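Local coordinates for putative DNA binding protein (Bacteroides thetaiotaomicron VPI-5482, PDB 3HTN) that is of unconfirmed function but binds metal ions and may be a DNA-binding protein, at residues E54-F59 with D69-E74; Y93-I98 with A109-S114; E130-T135 with N143-E148. One frame throughout, in Å; residues are numbered along the deposited sequence. Where two conformers were deposited one is given.

Overall arrangement
Followed from the N terminus, the three contacts come in series, each closing its own loop before the next begins, so none encloses or crosses another. Contact 1 (54-59 with 69-74) closes a hairpin at one border of the large antiparallel sheet. Contact 2 (93-98 with 109-114) pairs the two metal-site strands near the centre of the chain; its strand 107-117 lies next to strand 54-60, so contacts 1 and 2 share a continuous sheet. Contact 3 (130-135 with 143-148) closes a separate two-stranded hairpin near the C terminus, bound to contact 2 where Tyr-93 meets Asn-143 and Arg-134. All three also touch the second subunit.

Contact 1: residues E54-F59 with D69-E74; sequences ELTLRF and DKTFRE. With SO4 (sulfate ion), chain E.
The buried, close-packed part is where Leu-55, Leu-57 and Phe-72 turn to one face of two antiparallel strands, joined by four backbone hydrogen bonds in the pairs Leu-55 with Phe-72 and Leu-57 with Lys-70. The flat ring of Phe-72 suits a buried place here: its CD1 lies 4.2 Å from Leu-55 CD2, and its CE1 is 4.1 Å from Leu-57 CD1, whose side chain crosses it at about a right angle. Tyr-105 of the second subunit packs on Leu-57 and Phe-72. On the same face but further out, Lys-70 stretches fully so that its NZ reaches O4 of a sulfate ion, probably from the crystallisation liquor, at 2.7 Å.

The other face is polar and more open to solvent. In the non-hydrogen-bonded pair Thr-56 with Thr-71, both hydroxyls stand beside their own backbone N, and the two OG1 atoms share a hydrogen bond of 2.8 Å. At the next pair on this face, Arg-58 bends at chi3 (-69°) and grips Asp-69 side-on: NE meets OD1 at 2.7 Å and NH2 meets OD2 at 3.0 Å. Both oxygens use their syn lone pairs, and guanidinium and carboxylate are nearly coplanar, 11° apart, which lets both bonds run nearly straight. NH1 bonds a pentaethylene glycol of the same likely origin. An alanine in place of Arg-58 would remove both salt-bridge bonds and would probably leave the carboxylate of Asp-69 less firmly oriented. Arg-58 also touches His-111 beside the metal site. Strands 54-60 and 67-72 form a beta hairpin bordering this chain's large antiparallel PCC-domain sheet.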
loop_
_atom_site.group_PDB
_atom_site.type_symbol
_atom_site.label_atom_id
_atom_site.label_comp_id
_atom_site.label_asym_id
_atom_site.label_seq_id
_atom_site.Cartn_x
_atom_site.Cartn_y
_atom_site.Cartn_z
ATOM N N GLU A 54 -5.832 18.641 6.345
ATOM C CA GLU A 54 -5.457 19.399 5.160
ATOM C C GLU A 54 -4.546 18.512 4.321
ATOM O O GLU A 54 -3.735 17.770 4.865
ATOM C CB GLU A 54 -4.775 20.716 5.539
ATOM C CG GLU A 54 -4.617 21.677 4.374
ATOM C CD GLU A 54 -4.423 23.114 4.817
ATOM O OE1 GLU A 54 -5.174 23.578 5.716
ATOM O OE2 GLU A 54 -3.529 23.784 4.251
ATOM N N LEU A 55 -4.704 18.577 3.002
ATOM C CA LEU A 55 -3.937 17.772 2.064
ATOM C C LEU A 55 -3.618 18.567 0.837
ATOM O O LEU A 55 -4.503 19.238 0.322
ATOM C CB LEU A 55 -4.797 16.599 1.596
ATOM C CG LEU A 55 -4.214 15.648 0.553
ATOM C CD1 LEU A 55 -2.984 14.894 1.085
ATOM C CD2 LEU A 55 -5.272 14.690 0.046
ATOM N N THR A 56 -2.386 18.464 0.354
ATOM C CA THR A 56 -2.039 19.054 -0.930
ATOM C C THR A 56 -1.482 17.948 -1.821
ATOM O O THR A 56 -0.500 17.284 -1.465
ATOM C CB THR A 56 -1.033 20.187 -0.831
ATOM O OG1 THR A 56 -1.533 21.167 0.084
ATOM C CG2 THR A 56 -0.829 20.843 -2.213
ATOM N N LEU A 57 -2.106 17.795 -2.992
ATOM C CA LEU A 57 -1.677 16.875 -4.041
ATOM C C LEU A 57 -1.224 17.639 -5.248
ATOM O O LEU A 57 -1.686 18.756 -5.474
ATOM C CB LEU A 57 -2.820 15.949 -4.443
ATOM C CG LEU A 57 -3.474 15.121 -3.340
ATOM C CD1 LEU A 57 -4.694 14.363 -3.886
ATOM C CD2 LEU A 57 -2.448 14.181 -2.648
ATOM N N ARG A 58 -0.317 17.055 -6.026
ATOM C CA ARG A 58 0.131 17.625 -7.294
ATOM C C ARG A 58 -0.250 16.725 -8.444
ATOM O O ARG A 58 0.003 15.517 -8.392
ATOM C CB ARG A 58 1.638 17.803 -7.313
ATOM C CG ARG A 58 2.162 18.349 -8.633
ATOM C CD ARG A 58 3.558 18.850 -8.552
ATOM N NE ARG A 58 3.642 20.058 -7.753
ATOM C CZ ARG A 58 4.768 20.689 -7.408
ATOM N NH1 ARG A 58 5.941 20.190 -7.702
ATOM N NH2 ARG A 58 4.715 21.793 -6.707
ATOM N N PHE A 59 -0.785 17.327 -9.505
ATOM C CA PHE A 59 -1.011 16.618 -10.769
ATOM C C PHE A 59 -0.158 17.286 -11.845
ATOM O O PHE A 59 -0.303 18.443 -12.142
ATOM C CB PHE A 59 -2.477 16.577 -11.181
ATOM C CG PHE A 59 -2.759 15.562 -12.242
ATOM C CD1 PHE A 59 -2.989 14.251 -11.890
ATOM C CD2 PHE A 59 -2.788 15.915 -13.586
ATOM C CE1 PHE A 59 -3.242 13.284 -12.870
ATOM C CE2 PHE A 59 -3.022 14.934 -14.541
ATOM C CZ PHE A 59 -3.241 13.650 -14.163
ATOM N N ASP A 69 -1.422 22.115 -8.062
ATOM C CA ASP A 69 -1.382 21.721 -6.685
ATOM C C ASP A 69 -2.732 22.016 -6.069
ATOM O O ASP A 69 -3.137 23.181 -5.974
ATOM C CB ASP A 69 -0.293 22.503 -5.960
ATOM C CG ASP A 69 1.109 22.183 -6.460
ATOM O OD1 ASP A 69 1.276 21.258 -7.256
ATOM O OD2 ASP A 69 2.043 22.889 -5.980
ATOM N N LYS A 70 -3.434 20.960 -5.662
ATOM C CA LYS A 70 -4.754 21.138 -5.072
ATOM C C LYS A 70 -4.733 20.850 -3.576
ATOM O O LYS A 70 -4.286 19.777 -3.156
ATOM C CB LYS A 70 -5.804 20.259 -5.752
ATOM C CG LYS A 70 -7.237 20.633 -5.314
ATOM C CD LYS A 70 -8.283 20.055 -6.225
ATOM C CE LYS A 70 -9.666 20.470 -5.774
ATOM N NZ LYS A 70 -10.707 20.079 -6.738
ATOM N N THR A 71 -5.235 21.807 -2.805
ATOM C CA THR A 71 -5.279 21.722 -1.361
ATOM C C THR A 71 -6.708 21.522 -0.933
ATOM O O THR A 71 -7.578 22.312 -1.243
ATOM C CB THR A 71 -4.692 22.963 -0.695
ATOM O OG1 THR A 71 -3.310 23.069 -1.059
ATOM C CG2 THR A 71 -4.837 22.906 0.851
ATOM N N PHE A 72 -6.931 20.430 -0.209
ATOM C CA PHE A 72 -8.221 20.117 0.396
ATOM C C PHE A 72 -8.171 20.478 1.851
ATOM O O PHE A 72 -7.186 20.198 2.515
ATOM C CB PHE A 72 -8.498 18.626 0.225
ATOM C CG PHE A 72 -8.534 18.182 -1.202
ATOM C CD1 PHE A 72 -7.348 17.824 -1.860
ATOM C CD2 PHE A 72 -9.733 18.106 -1.882
ATOM C CE1 PHE A 72 -7.351 17.435 -3.177
ATOM C CE2 PHE A 72 -9.749 17.703 -3.227
ATOM C CZ PHE A 72 -8.535 17.369 -3.854
ATOM N N ARG A 73 -9.221 21.127 2.349
ATOM C CA ARG A 73 -9.297 21.597 3.715
ATOM C C ARG A 73 -10.541 21.029 4.362
ATOM O O ARG A 73 -11.605 21.631 4.364
ATOM C CB ARG A 73 -9.302 23.115 3.703
ATOM C CG ARG A 73 -7.975 23.634 3.173
ATOM C CD ARG A 73 -7.864 25.106 3.340
ATOM N NE ARG A 73 -8.717 25.796 2.380
ATOM C CZ ARG A 73 -8.909 27.111 2.364
ATOM N NH1 ARG A 73 -8.276 27.906 3.210
ATOM N NH2 ARG A 73 -9.716 27.645 1.474
ATOM N N GLU A 74 -10.373 19.818 4.870
ATOM C CA GLU A 74 -11.440 19.003 5.428
ATOM C C GLU A 74 -10.816 17.825 6.153
ATOM O O GLU A 74 -9.635 17.534 5.953
ATOM C CB GLU A 74 -12.334 18.501 4.283
ATOM C CG GLU A 74 -11.631 17.586 3.307
ATOM C CD GLU A 74 -12.440 17.327 2.098
ATOM O OE1 GLU A 74 -12.414 18.178 1.196
ATOM O OE2 GLU A 74 -13.115 16.284 2.024
HETATM S S SO4 E . -13.602 19.190 -4.633
HETATM O O1 SO4 E . -13.178 19.609 -3.329
HETATM O O2 SO4 E . -15.060 19.043 -4.779
HETATM O O3 SO4 E . -12.972 17.901 -4.981
HETATM O O4 SO4 E . -13.151 20.226 -5.602
#

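Contact 2: residues Y93-I98 with A109-S114; sequences YLHLHI and AGHLLS
His-95 and His-97 each bind nickel through NE2, and His-111, an iron-binding residue that holds no iron in this chain, completes an aromatic cluster. The His-95 edge turns, offset, toward the face of His-111, with His-95 CD2 4.2 Å from His-111 CE1 and planes at 84°. The CA of His-111 lies over one face of His-97, 4.0 Å from the ring centroid, a CH-pi contact. His-111, its CG anti to the backbone N (chi1 167°), sends ND1 in a weak hydrogen bond of 3.3 Å to Leu-96 O, which also accepts from Leu-112 N at 2.9 Å. Imidazole suits these places because one nitrogen can hold metal while the other is fixed: ND1 of His-95 bonds Glu-122 of the second subunit, a carboxylate that would probably polarise the ring, and ND1 of His-97 bonds Ile-78 O there.

The strands form an antiparallel beta hairpin within the PCC-domain sheet, with His-97 and His-111 a non-hydrogen-bonded pair. Next to it, Ile-98 exchanges two backbone bonds with Gly-110, whose backbone angles a side chain would not tolerate. Beneath the histidines, Leu-112 CD2 packs on Leu-96 CB at 4.1 Å. Where the strands splay, water bridges Leu-96 N and Leu-112 O.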
loop_
_atom_site.group_PDB
_atom_site.type_symbol
_atom_site.label_atom_id
_atom_site.label_comp_id
_atom_site.label_asym_id
_atom_site.label_seq_id
_atom_site.Cartn_x
_atom_site.Cartn_y
_atom_site.Cartn_z
ATOM N N TYR A 93 15.530 12.852 -0.286
ATOM C CA TYR A 93 14.517 13.029 -1.314
ATOM C C TYR A 93 13.415 12.014 -1.045
ATOM O O TYR A 93 13.671 10.817 -1.045
ATOM C CB TYR A 93 15.101 12.809 -2.702
ATOM C CG TYR A 93 14.120 13.196 -3.775
ATOM C CD1 TYR A 93 13.233 12.282 -4.312
ATOM C CD2 TYR A 93 14.075 14.486 -4.252
ATOM C CE1 TYR A 93 12.343 12.630 -5.300
ATOM C CE2 TYR A 93 13.166 14.856 -5.254
ATOM C CZ TYR A 93 12.303 13.920 -5.771
ATOM O OH TYR A 93 11.398 14.269 -6.750
ATOM N N LEU A 94 12.216 12.508 -0.751
ATOM C CA LEU A 94 11.064 11.660 -0.546
ATOM C C LEU A 94 10.149 11.735 -1.756
ATOM O O LEU A 94 9.905 12.803 -2.274
ATOM C CB LEU A 94 10.268 12.107 0.670
ATOM C CG LEU A 94 10.994 12.064 1.993
ATOM C CD1 LEU A 94 10.007 12.379 3.123
ATOM C CD2 LEU A 94 11.632 10.723 2.177
ATOM N N HIS A 95 9.655 10.585 -2.216
ATOM C CA HIS A 95 8.652 10.505 -3.251
ATOM C C HIS A 95 7.498 9.721 -2.653
ATOM O O HIS A 95 7.623 8.532 -2.443
ATOM C CB HIS A 95 9.224 9.837 -4.497
ATOM C CG HIS A 95 8.309 9.853 -5.671
ATOM N ND1 HIS A 95 8.453 8.982 -6.725
ATOM C CD2 HIS A 95 7.193 10.584 -5.931
ATOM C CE1 HIS A 95 7.485 9.205 -7.605
ATOM N NE2 HIS A 95 6.721 10.188 -7.156
ATOM N N LEU A 96 6.418 10.433 -2.350
ATOM C CA LEU A 96 5.298 9.896 -1.605
ATOM C C LEU A 96 4.021 10.113 -2.369
ATOM O O LEU A 96 3.760 11.208 -2.850
ATOM C CB LEU A 96 5.181 10.620 -0.247
ATOM C CG LEU A 96 6.431 10.665 0.637
ATOM C CD1 LEU A 96 6.153 11.447 1.926
ATOM C CD2 LEU A 96 6.938 9.242 0.919
ATOM N N HIS A 97 3.234 9.055 -2.501
ATOM C CA HIS A 97 1.890 9.137 -3.000
ATOM C C HIS A 97 0.916 8.752 -1.888
ATOM O O HIS A 97 1.308 8.202 -0.854
ATOM C CB HIS A 97 1.714 8.226 -4.216
ATOM C CG HIS A 97 2.378 8.717 -5.464
ATOM N ND1 HIS A 97 2.049 8.233 -6.709
ATOM C CD2 HIS A 97 3.313 9.676 -5.667
ATOM C CE1 HIS A 97 2.783 8.860 -7.620
ATOM N NE2 HIS A 97 3.508 9.785 -7.018
ATOM N N ILE A 98 -0.357 9.048 -2.075
ATOM C CA ILE A 98 -1.304 8.866 -1.012
ATOM C C ILE A 98 -2.681 8.619 -1.573
ATOM O O ILE A 98 -3.006 9.077 -2.672
ATOM C CB ILE A 98 -1.292 10.124 -0.095
ATOM C CG1 ILE A 98 -1.907 9.900 1.289
ATOM C CG2 ILE A 98 -1.945 11.373 -0.798
ATOM C CD1 ILE A 98 -1.736 11.078 2.235
ATOM N N ALA A 109 -6.713 10.468 -4.617
ATOM C CA ALA A 109 -5.419 9.832 -4.756
ATOM C C ALA A 109 -4.502 10.670 -5.609
ATOM O O ALA A 109 -4.936 11.316 -6.573
ATOM C CB ALA A 109 -5.571 8.452 -5.399
ATOM N N GLY A 110 -3.213 10.609 -5.283
ATOM C CA GLY A 110 -2.226 11.282 -6.071
ATOM C C GLY A 110 -0.879 11.442 -5.429
ATOM O O GLY A 110 -0.588 10.843 -4.418
ATOM N N HIS A 111 -0.064 12.301 -6.037
ATOM C CA HIS A 111 1.274 12.620 -5.561
ATOM C C HIS A 111 1.162 13.610 -4.420
ATOM O O HIS A 111 0.598 14.676 -4.574
ATOM C CB HIS A 111 2.088 13.184 -6.709
ATOM C CG HIS A 111 3.370 13.850 -6.323
ATOM N ND1 HIS A 111 4.167 13.449 -5.274
ATOM C CD2 HIS A 111 4.040 14.848 -6.941
ATOM C CE1 HIS A 111 5.257 14.203 -5.250
ATOM N NE2 HIS A 111 5.189 15.068 -6.239
ATOM N N LEU A 112 1.680 13.216 -3.260
ATOM C CA LEU A 112 1.581 13.993 -2.048
ATOM C C LEU A 112 2.632 15.076 -1.935
ATOM O O LEU A 112 3.832 14.790 -2.019
ATOM C CB LEU A 112 1.743 13.060 -0.842
ATOM C CG LEU A 112 1.767 13.694 0.535
ATOM C CD1 LEU A 112 0.419 14.384 0.878
ATOM C CD2 LEU A 112 2.145 12.636 1.578
ATOM N N LEU A 113 2.195 16.314 -1.724
ATOM C CA LEU A 113 3.105 17.421 -1.378
ATOM C C LEU A 113 3.146 17.726 0.104
ATOM O O LEU A 113 4.208 18.005 0.653
ATOM C CB LEU A 113 2.724 18.710 -2.111
ATOM C CG LEU A 113 2.822 18.678 -3.642
ATOM C CD1 LEU A 113 2.592 20.092 -4.167
ATOM C CD2 LEU A 113 4.189 18.118 -4.115
ATOM N N SER A 114 1.987 17.685 0.741
ATOM C CA SER A 114 1.894 17.969 2.159
ATOM C C SER A 114 0.574 17.504 2.717
ATOM O O SER A 114 -0.386 17.294 1.982
ATOM C CB SER A 114 2.025 19.467 2.403
ATOM O OG SER A 114 0.958 20.183 1.811
HETATM O O HOH W 1 6.167 13.329 -2.527
#

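Contact 3: residues E130-T135 with N143-E148; sequences ERISRT and NIYDFE. With SO4 (sulfate ion), chain G.
This is an antiparallel pairing of two short strands forming a hairpin near the C terminus, apart from the large sheet but resting on its strands 76-88 and 91-101. Thr-135 and Ile-144 exchange two backbone hydrogen bonds, and Asp-146 N adds a bond to Ser-133 O, approaching from above the carbonyl plane.

Arg-134 and Tyr-145 carry the buried side. The arginine chain runs extended from CG to NE and lays its guanidinium flat on the phenol ring, planes 18° apart and centres 4.2 Å apart, an off-centre cation-pi stack. Arg-134 NH2 comes closest, 3.4 Å from Tyr-145 CE1. NH1 gives a weak hydrogen bond to Asn-143 O and a salt bridge to Glu-122 of the second subunit, while NE bonds Ser-86, so a long charged side chain can be buried yet satisfied. The methyl Ile-132 CG2 presses against Tyr-145 CD1 at 3.6 Å and meets the edge of the Phe-147 ring, filling the apolar side with carbon.

On the other face Ser-133, Thr-135 and Asp-146 line up beside Ile-144. Thr-135 OG1 donates at 2.6 Å to Asp-146 OD2, which accepts on its anti lone pair, whereas OD1 accepts from Glu-148 N at 2.9 Å, an Asx turn just after the strand. Ser-133 OG, 2.7 Å from sulfate O4, and both terminal nitrogens of Arg-131 hold a sulfate probably from the crystallisation liquor. At this subunit interface Arg-134 of the beta hairpin probably belongs to the second shell of the metal site, packing on His-95, whose ND1 is held by the same Glu-122.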
loop_
_atom_site.group_PDB
_atom_site.type_symbol
_atom_site.label_atom_id
_atom_site.label_comp_id
_atom_site.label_asym_id
_atom_site.label_seq_id
_atom_site.Cartn_x
_atom_site.Cartn_y
_atom_site.Cartn_z
ATOM N N GLU A 130 21.717 1.830 2.003
ATOM C CA GLU A 130 22.411 1.896 0.715
ATOM C C GLU A 130 22.047 3.200 0.027
ATOM O O GLU A 130 20.947 3.703 0.189
ATOM C CB GLU A 130 21.961 0.777 -0.213
ATOM C CG GLU A 130 22.227 -0.628 0.237
ATOM C CD GLU A 130 23.645 -1.077 0.033
ATOM O OE1 GLU A 130 24.490 -0.258 -0.390
ATOM O OE2 GLU A 130 23.909 -2.271 0.296
ATOM N N ARG A 131 22.962 3.716 -0.784
ATOM C CA ARG A 131 22.726 4.947 -1.540
ATOM C C ARG A 131 21.836 4.678 -2.744
ATOM O O ARG A 131 22.031 3.692 -3.437
ATOM C CB ARG A 131 24.054 5.532 -2.032
ATOM C CG ARG A 131 23.966 6.666 -3.064
ATOM C CD ARG A 131 25.349 7.155 -3.426
ATOM N NE ARG A 131 25.307 8.204 -4.449
ATOM C CZ ARG A 131 25.021 9.484 -4.215
ATOM N NH1 ARG A 131 24.722 9.891 -2.986
ATOM N NH2 ARG A 131 25.039 10.368 -5.214
ATOM N N ILE A 132 20.837 5.533 -2.957
ATOM C CA ILE A 132 20.054 5.556 -4.213
ATOM C C ILE A 132 19.835 7.026 -4.496
ATOM O O ILE A 132 19.267 7.737 -3.674
ATOM C CB ILE A 132 18.693 4.853 -4.155
ATOM C CG1 ILE A 132 18.852 3.374 -3.791
ATOM C CG2 ILE A 132 17.989 4.978 -5.507
ATOM C CD1 ILE A 132 17.517 2.635 -3.662
ATOM N N SER A 133 20.330 7.493 -5.633
ATOM C CA SER A 133 20.228 8.891 -6.024
ATOM C C SER A 133 19.227 9.041 -7.151
ATOM O O SER A 133 18.495 8.102 -7.510
ATOM C CB SER A 133 21.604 9.436 -6.440
ATOM O OG SER A 133 21.608 10.857 -6.659
ATOM N N ARG A 134 19.160 10.261 -7.661
ATOM C CA ARG A 134 18.257 10.613 -8.720
ATOM C C ARG A 134 18.861 11.651 -9.608
ATOM O O ARG A 134 19.720 12.423 -9.192
ATOM C CB ARG A 134 17.001 11.197 -8.130
ATOM C CG ARG A 134 16.144 10.141 -7.532
ATOM C CD ARG A 134 14.872 10.705 -7.210
ATOM N NE ARG A 134 14.077 9.803 -6.415
ATOM C CZ ARG A 134 13.077 9.065 -6.858
ATOM N NH1 ARG A 134 12.762 9.054 -8.113
ATOM N NH2 ARG A 134 12.386 8.336 -5.997
ATOM N N THR A 135 18.351 11.697 -10.831
ATOM C CA THR A 135 18.793 12.666 -11.811
ATOM C C THR A 135 17.575 13.255 -12.466
ATOM O O THR A 135 16.678 12.514 -12.914
ATOM C CB THR A 135 19.666 12.000 -12.864
ATOM O OG1 THR A 135 20.853 11.563 -12.221
ATOM C CG2 THR A 135 20.025 12.956 -14.021
ATOM N N ASN A 143 12.330 13.852 -11.640
ATOM C CA ASN A 143 13.500 13.324 -10.969
ATOM C C ASN A 143 13.414 11.802 -10.964
ATOM O O ASN A 143 12.641 11.214 -10.222
ATOM C CB ASN A 143 13.540 13.852 -9.547
ATOM C CG ASN A 143 13.650 15.346 -9.503
ATOM O OD1 ASN A 143 14.472 15.919 -10.199
ATOM N ND2 ASN A 143 12.855 15.971 -8.664
ATOM N N ILE A 144 14.250 11.174 -11.774
ATOM C CA ILE A 144 14.185 9.732 -12.021
ATOM C C ILE A 144 15.293 8.998 -11.286
ATOM O O ILE A 144 16.414 9.488 -11.195
ATOM C CB ILE A 144 14.276 9.468 -13.573
ATOM C CG1 ILE A 144 13.112 10.140 -14.320
ATOM C CG2 ILE A 144 14.310 7.980 -13.938
ATOM C CD1 ILE A 144 11.735 9.719 -13.886
ATOM N N TYR A 145 14.985 7.839 -10.719
ATOM C CA TYR A 145 15.996 7.031 -10.071
ATOM C C TYR A 145 17.261 6.944 -10.929
ATOM O O TYR A 145 17.193 6.722 -12.139
ATOM C CB TYR A 145 15.473 5.621 -9.822
ATOM C CG TYR A 145 14.715 5.348 -8.560
ATOM C CD1 TYR A 145 15.083 5.915 -7.334
ATOM C CD2 TYR A 145 13.732 4.370 -8.562
ATOM C CE1 TYR A 145 14.421 5.572 -6.165
ATOM C CE2 TYR A 145 13.091 4.009 -7.409
ATOM C CZ TYR A 145 13.454 4.613 -6.212
ATOM O OH TYR A 145 12.880 4.254 -5.023
ATOM N N ASP A 146 18.409 7.102 -10.281
ATOM C CA ASP A 146 19.706 6.969 -10.931
ATOM C C ASP A 146 20.538 6.062 -10.036
ATOM O O ASP A 146 20.959 6.478 -8.944
ATOM C CB ASP A 146 20.332 8.336 -11.111
ATOM C CG ASP A 146 21.588 8.290 -11.940
ATOM O OD1 ASP A 146 22.317 7.289 -11.847
ATOM O OD2 ASP A 146 21.841 9.247 -12.696
ATOM N N PHE A 147 20.713 4.815 -10.469
ATOM C CA PHE A 147 21.417 3.824 -9.673
ATOM C C PHE A 147 22.937 3.908 -9.875
ATOM O O PHE A 147 23.679 3.205 -9.208
ATOM C CB PHE A 147 20.922 2.407 -10.006
ATOM C CG PHE A 147 19.414 2.198 -9.799
ATOM C CD1 PHE A 147 18.786 2.558 -8.608
ATOM C CD2 PHE A 147 18.644 1.639 -10.804
ATOM C CE1 PHE A 147 17.411 2.357 -8.431
ATOM C CE2 PHE A 147 17.286 1.426 -10.639
ATOM C CZ PHE A 147 16.658 1.787 -9.451
ATOM N N GLU A 148 23.402 4.778 -10.766
ATOM C CA GLU A 148 24.833 4.950 -11.038
ATOM C C GLU A 148 25.511 6.066 -10.271
ATOM O O GLU A 148 26.680 5.923 -9.875
ATOM C CB GLU A 148 25.036 5.245 -12.511
ATOM C CG GLU A 148 24.434 4.243 -13.471
ATOM C CD GLU A 148 25.028 2.879 -13.339
ATOM O OE1 GLU A 148 26.273 2.780 -13.199
ATOM O OE2 GLU A 148 24.251 1.902 -13.373
HETATM S S SO4 G . 23.012 13.201 -4.022
HETATM O O1 SO4 G . 22.888 14.058 -5.234
HETATM O O2 SO4 G . 22.504 13.958 -2.850
HETATM O O3 SO4 G . 24.416 12.872 -3.777
HETATM O O4 SO4 G . 22.388 11.896 -4.243
HETATM O O HOH W 2 22.599 3.320 -6.178
HETATM O O HOH W 3 22.767 5.921 -7.086
#